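Local coordinates for syndapin (Drosophila melanogaster, PDB 3I2W), which binds phospholipid membranes as a homodimer through its EFC/F-BAR domain, the part crystallised here, and probably takes part in endocytosis, at the interface of chains A and B. Coordinates in Å, arbitrary orientation; residue numbers count along the deposited sequence, not the author numbering. Chains: chain A/B, Syndapin.

Contact 1: the interface of chains A and B. Residues chain A 48, 52, 56, 69; chain B 26-27, 30.
B:Leu30 packs among A:Trp48, A:Trp52 and A:Trp69 in an apolar, helix-to-helix stretch of the homodimer interface, which holds two antiparallel F-BAR subunits together. The leucine has the most surface hidden in the patch, 70 Å², and its branched side chain fits between the three indoles, two methyls on one carbon letting it fill an apolar corner on several sides. Its CB lies over the middle of the six-membered ring of A:Trp52, 3.8 Å from the centroid, as a CH-pi contact. With CG anti to the backbone N (chi1 173°), CD2 is sent towards A:Trp48, coming to 3.4 Å from its CZ2, and the two side chains cross at about a right angle. CD1 stays against A:Trp52 near CG and also lies 4.0 Å from A:Ile56 CD1 and equally near A:Trp69 CE3. Tryptophan suits these positions because a broad indole can cover both a side chain and the backbone of the neighbouring helix. Thus CH2 of A:Trp52 also faces the carbonyl O of B:Asp26. The indole of A:Trp48 meets the carbonyl O of B:Leu30 at its edge, in the ring plane, and NE1 gives that oxygen a weak hydrogen bond of 3.4 Å.

A:Trp69 closes the other end of the patch. Its CH2 corner presses on CB of B:Leu27 at 3.6 Å, and CD1 of that leucine stands over one face of the indole near its rim. The CB of B:Asp26 adds an aliphatic contact to the same corner.

In the fold, A:Trp48, A:Trp52 and A:Ile56 follow one another along the end of helix 11-58, A:Trp69 comes from the start of helix 63-105, and the partner residues belong to helix 11-58 of chain B. A:Ile56 also belongs to the sodium site at the turn joining the two A helices.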
loop_
_atom_site.group_PDB
_atom_site.type_symbol
_atom_site.label_atom_id
_atom_site.label_comp_id
_atom_site.label_asym_id
_atom_site.label_seq_id
_atom_site.Cartn_x
_atom_site.Cartn_y
_atom_site.Cartn_z
ATOM N N TRP A 48 4.169 -0.012 7.331
ATOM C CA TRP A 48 5.459 0.002 6.679
ATOM C C TRP A 48 6.169 1.259 7.107
ATOM O O TRP A 48 7.354 1.240 7.420
ATOM C CB TRP A 48 5.244 0.017 5.179
ATOM C CG TRP A 48 6.444 0.055 4.364
ATOM C CD1 TRP A 48 7.245 -1.003 4.017
ATOM C CD2 TRP A 48 6.983 1.200 3.717
ATOM N NE1 TRP A 48 8.262 -0.565 3.203
ATOM C CE2 TRP A 48 8.119 0.785 3.008
ATOM C CE3 TRP A 48 6.623 2.547 3.674
ATOM C CZ2 TRP A 48 8.884 1.665 2.268
ATOM C CZ3 TRP A 48 7.401 3.439 2.921
ATOM C CH2 TRP A 48 8.498 3.001 2.240
ATOM N N TRP A 52 9.880 1.101 9.226
ATOM C CA TRP A 52 11.123 1.670 8.689
ATOM C C TRP A 52 11.485 2.942 9.370
ATOM O O TRP A 52 12.637 3.327 9.393
ATOM C CB TRP A 52 11.077 1.835 7.165
ATOM C CG TRP A 52 11.125 0.509 6.587
ATOM C CD1 TRP A 52 10.066 -0.256 6.212
ATOM C CD2 TRP A 52 12.277 -0.339 6.507
ATOM N NE1 TRP A 52 10.494 -1.511 5.847
ATOM C CE2 TRP A 52 11.848 -1.579 6.019
ATOM C CE3 TRP A 52 13.639 -0.151 6.767
ATOM C CZ2 TRP A 52 12.718 -2.613 5.762
ATOM C CZ3 TRP A 52 14.492 -1.190 6.528
ATOM C CH2 TRP A 52 14.026 -2.413 6.023
ATOM N N ILE A 56 15.283 2.919 10.513
ATOM C CA ILE A 56 16.190 3.941 10.045
ATOM C C ILE A 56 16.856 4.710 11.174
ATOM O O ILE A 56 18.079 4.750 11.197
ATOM C CB ILE A 56 15.513 4.869 9.044
ATOM C CG1 ILE A 56 15.362 4.161 7.712
ATOM C CG2 ILE A 56 16.266 6.164 8.826
ATOM C CD1 ILE A 56 14.244 4.688 6.954
ATOM N N TRP A 69 16.121 9.606 3.444
ATOM C CA TRP A 69 15.457 8.311 3.434
ATOM C C TRP A 69 14.067 8.481 4.027
ATOM O O TRP A 69 13.108 7.831 3.605
ATOM C CB TRP A 69 16.109 7.294 4.321
ATOM C CG TRP A 69 17.342 6.618 3.927
ATOM C CD1 TRP A 69 18.525 7.187 3.600
ATOM C CD2 TRP A 69 17.576 5.205 3.988
ATOM N NE1 TRP A 69 19.469 6.212 3.389
ATOM C CE2 TRP A 69 18.905 4.988 3.640
ATOM C CE3 TRP A 69 16.780 4.105 4.311
ATOM C CZ2 TRP A 69 19.463 3.708 3.592
ATOM C CZ3 TRP A 69 17.322 2.845 4.260
ATOM C CH2 TRP A 69 18.654 2.654 3.912
ATOM N N ASP B 26 19.552 -2.607 3.700
ATOM C CA ASP B 26 18.365 -2.030 4.301
ATOM C C ASP B 26 17.531 -1.358 3.232
ATOM O O ASP B 26 16.305 -1.530 3.198
ATOM C CB ASP B 26 18.732 -0.980 5.364
ATOM C CG ASP B 26 19.223 -1.581 6.702
ATOM O OD1 ASP B 26 19.256 -2.808 6.910
ATOM O OD2 ASP B 26 19.652 -0.786 7.574
ATOM N N LEU B 27 18.180 -0.574 2.379
ATOM C CA LEU B 27 17.456 0.138 1.359
ATOM C C LEU B 27 16.790 -0.841 0.370
ATOM O O LEU B 27 15.642 -0.637 -0.066
ATOM C CB LEU B 27 18.407 1.045 0.659
ATOM C CG LEU B 27 17.835 2.040 -0.320
ATOM C CD1 LEU B 27 16.817 3.011 0.244
ATOM C CD2 LEU B 27 19.052 2.793 -0.787
ATOM N N LEU B 30 13.847 -2.184 2.171
ATOM C CA LEU B 30 12.769 -1.239 2.337
ATOM C C LEU B 30 12.031 -1.138 1.010
ATOM O O LEU B 30 10.808 -1.168 0.980
ATOM C CB LEU B 30 13.334 0.110 2.811
ATOM C CG LEU B 30 12.503 1.384 2.943
ATOM C CD1 LEU B 30 13.118 2.474 3.819
ATOM C CD2 LEU B 30 12.232 1.999 1.599
#

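Contact 2: the interface of chains A and B. Residues chain A 5, 130, 200, 204, 207-208; chain B 281, 283-284.
B:Trp283 lays its indole against A:Trp5, A:Asn204, A:Trp130, A:Tyr207 and A:Ile208, anchoring an extended segment of one subunit on the helices of the other. Chain A buries 113 Å² of its surface, far more than for any neighbour in the patch. The side chains of A:Asn204 and B:Trp283 slide past each other in opposite directions, with the amide over one face of the ring, towards the rim, and the planes 30° apart. On the opposite face lies CG of B:Met281, a selenomethionine, so the indole is sandwiched between its own chain and its partner. The ring edge points into chain A: CZ3 meets CZ2 of A:Trp130 at 3.7 Å and lies at the edge of the A:Tyr207 ring. A large, flat, apolar residue fits here because it can use faces and rim together.

A:Asn204 accepts a hydrogen bond of 3.1 Å at OD1 from NE1 of A:Trp130. The oxygen lies in the indole plane, though the donor is tilted 27° from the amide plane; this bond sets OD1 towards A:Trp130 and leaves ND2 facing water 1, which also bonds to the carbonyl O of B:Pro284. A:Trp130, its CG trans to the backbone N (chi1 -174°), points its indole to B:Trp283 between CE2 of A:Tyr207 and CD1 of A:Ile200 on opposite faces. Replacing A:Trp130 by alanine would probably leave the amide of A:Asn204 freer to turn and open a gap beside the CZ3 edge of B:Trp283.

CH2 of B:Trp283 stands over one face of the A:Trp5 indole, near its rim. A:Trp5 CB lies 3.7 Å from CB of B:Met281, and its carbonyl O accepts a 2.7 Å bond from the hydroxyl OH of A:Tyr207. CG2 of A:Ile200 meets CG, the outer corner of the B:Pro284 ring, at 3.8 Å.

In the fold, helices 114-149 and 185-240 of chain A form the floor, crossed by the N-terminal segment of A and the C-terminal segment of B.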
loop_
_atom_site.group_PDB
_atom_site.type_symbol
_atom_site.label_atom_id
_atom_site.label_comp_id
_atom_site.label_asym_id
_atom_site.label_seq_id
_atom_site.Cartn_x
_atom_site.Cartn_y
_atom_site.Cartn_z
ATOM N N TRP A 5 -47.692 -11.580 -22.863
ATOM C CA TRP A 5 -49.112 -11.401 -23.003
ATOM C C TRP A 5 -49.961 -12.605 -22.542
ATOM O O TRP A 5 -51.152 -12.474 -22.292
ATOM C CB TRP A 5 -49.410 -11.064 -24.429
ATOM C CG TRP A 5 -49.010 -9.729 -24.803
ATOM C CD1 TRP A 5 -47.998 -9.417 -25.625
ATOM C CD2 TRP A 5 -49.634 -8.481 -24.432
ATOM N NE1 TRP A 5 -47.935 -8.065 -25.820
ATOM C CE2 TRP A 5 -48.926 -7.458 -25.096
ATOM C CE3 TRP A 5 -50.744 -8.132 -23.638
ATOM C CZ2 TRP A 5 -49.253 -6.102 -24.967
ATOM C CZ3 TRP A 5 -51.070 -6.780 -23.499
ATOM C CH2 TRP A 5 -50.332 -5.782 -24.169
ATOM N N TRP A 130 -59.926 -11.153 -19.022
ATOM C CA TRP A 130 -59.445 -11.771 -20.234
ATOM C C TRP A 130 -59.114 -13.242 -20.061
ATOM O O TRP A 130 -59.285 -14.054 -20.975
ATOM C CB TRP A 130 -58.203 -10.999 -20.686
ATOM C CG TRP A 130 -57.638 -11.397 -21.975
ATOM C CD1 TRP A 130 -57.984 -10.936 -23.188
ATOM C CD2 TRP A 130 -56.605 -12.355 -22.184
ATOM N NE1 TRP A 130 -57.248 -11.572 -24.165
ATOM C CE2 TRP A 130 -56.378 -12.432 -23.555
ATOM C CE3 TRP A 130 -55.837 -13.150 -21.329
ATOM C CZ2 TRP A 130 -55.407 -13.247 -24.093
ATOM C CZ3 TRP A 130 -54.898 -13.970 -21.855
ATOM C CH2 TRP A 130 -54.690 -14.034 -23.228
ATOM N N ILE A 200 -63.668 -12.913 -26.844
ATOM C CA ILE A 200 -62.328 -12.597 -26.448
ATOM C C ILE A 200 -61.825 -11.615 -27.460
ATOM O O ILE A 200 -61.478 -10.506 -27.081
ATOM C CB ILE A 200 -61.431 -13.848 -26.292
ATOM C CG1 ILE A 200 -60.388 -13.567 -25.203
ATOM C CG2 ILE A 200 -60.863 -14.360 -27.647
ATOM C CD1 ILE A 200 -59.354 -14.718 -24.937
ATOM N N ASN A 204 -59.712 -8.055 -26.333
ATOM C CA ASN A 204 -58.318 -7.765 -26.580
ATOM C C ASN A 204 -57.967 -6.321 -26.465
ATOM O O ASN A 204 -57.293 -5.950 -25.514
ATOM C CB ASN A 204 -57.885 -8.384 -27.907
ATOM C CG ASN A 204 -58.101 -9.881 -27.912
ATOM O OD1 ASN A 204 -58.277 -10.499 -26.840
ATOM N ND2 ASN A 204 -58.118 -10.473 -29.092
ATOM N N TYR A 207 -57.911 -5.413 -22.836
ATOM C CA TYR A 207 -56.825 -6.029 -22.169
ATOM C C TYR A 207 -55.500 -5.322 -22.616
ATOM O O TYR A 207 -54.814 -4.688 -21.812
ATOM C CB TYR A 207 -56.885 -7.463 -22.561
ATOM C CG TYR A 207 -55.783 -8.314 -22.125
ATOM C CD1 TYR A 207 -55.396 -8.346 -20.817
ATOM C CD2 TYR A 207 -55.161 -9.143 -23.028
ATOM C CE1 TYR A 207 -54.435 -9.164 -20.412
ATOM C CE2 TYR A 207 -54.175 -9.981 -22.647
ATOM C CZ TYR A 207 -53.799 -9.995 -21.316
ATOM O OH TYR A 207 -52.779 -10.840 -20.868
ATOM N N ILE A 208 -55.167 -5.348 -23.903
ATOM C CA ILE A 208 -54.084 -4.544 -24.330
ATOM C C ILE A 208 -54.011 -3.231 -23.571
ATOM O O ILE A 208 -52.965 -2.862 -23.086
ATOM C CB ILE A 208 -54.153 -4.275 -25.761
ATOM C CG1 ILE A 208 -54.262 -5.614 -26.450
ATOM C CG2 ILE A 208 -52.871 -3.545 -26.180
ATOM C CD1 ILE A 208 -54.072 -5.585 -27.903
HETATM N N MSE B 281 -47.933 -11.558 -29.547
HETATM C CA MSE B 281 -48.867 -12.509 -29.036
HETATM C C MSE B 281 -49.646 -12.858 -30.246
HETATM O O MSE B 281 -50.041 -11.965 -30.993
HETATM C CB MSE B 281 -49.802 -11.865 -28.065
HETATM C CG MSE B 281 -50.842 -12.797 -27.477
HETATM SE SE MSE B 281 -50.128 -14.164 -26.646
HETATM C CE MSE B 281 -51.458 -14.454 -25.543
ATOM N N TRP B 283 -53.200 -14.111 -30.732
ATOM C CA TRP B 283 -54.394 -14.247 -29.988
ATOM C C TRP B 283 -55.084 -15.574 -30.311
ATOM O O TRP B 283 -54.704 -16.245 -31.264
ATOM C CB TRP B 283 -55.196 -13.013 -30.357
ATOM C CG TRP B 283 -54.330 -11.820 -30.094
ATOM C CD1 TRP B 283 -53.582 -11.142 -30.990
ATOM C CD2 TRP B 283 -54.040 -11.241 -28.808
ATOM N NE1 TRP B 283 -52.885 -10.138 -30.361
ATOM C CE2 TRP B 283 -53.142 -10.185 -29.022
ATOM C CE3 TRP B 283 -54.470 -11.509 -27.495
ATOM C CZ2 TRP B 283 -52.692 -9.384 -27.996
ATOM C CZ3 TRP B 283 -54.012 -10.729 -26.487
ATOM C CH2 TRP B 283 -53.134 -9.670 -26.739
ATOM N N PRO B 284 -56.079 -15.996 -29.517
ATOM C CA PRO B 284 -56.643 -17.263 -29.953
ATOM C C PRO B 284 -57.437 -17.174 -31.246
ATOM O O PRO B 284 -58.159 -16.207 -31.465
ATOM C CB PRO B 284 -57.571 -17.643 -28.810
ATOM C CG PRO B 284 -57.706 -16.430 -27.967
ATOM C CD PRO B 284 -56.478 -15.663 -28.143
HETATM O O HOH W 1 -58.288 -13.483 -29.990
#

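Contact 1 and contact 2 lie about 77 Å apart, measured between the centres of their C-alpha atoms, and share no residue or helix. Contact 1 joins helices in the central part of the elongated dimer, whereas contact 2 sits far out on one arm, where the C-terminal segment of chain B reaches helices 114-149 and 185-240 of chain A. The two-fold symmetry repeats each with the chains exchanged. The subunits are therefore fastened both in the central helical body and at a point out on each arm, an arrangement likely to steady the long, curved shape with which an F-BAR dimer meets the membrane.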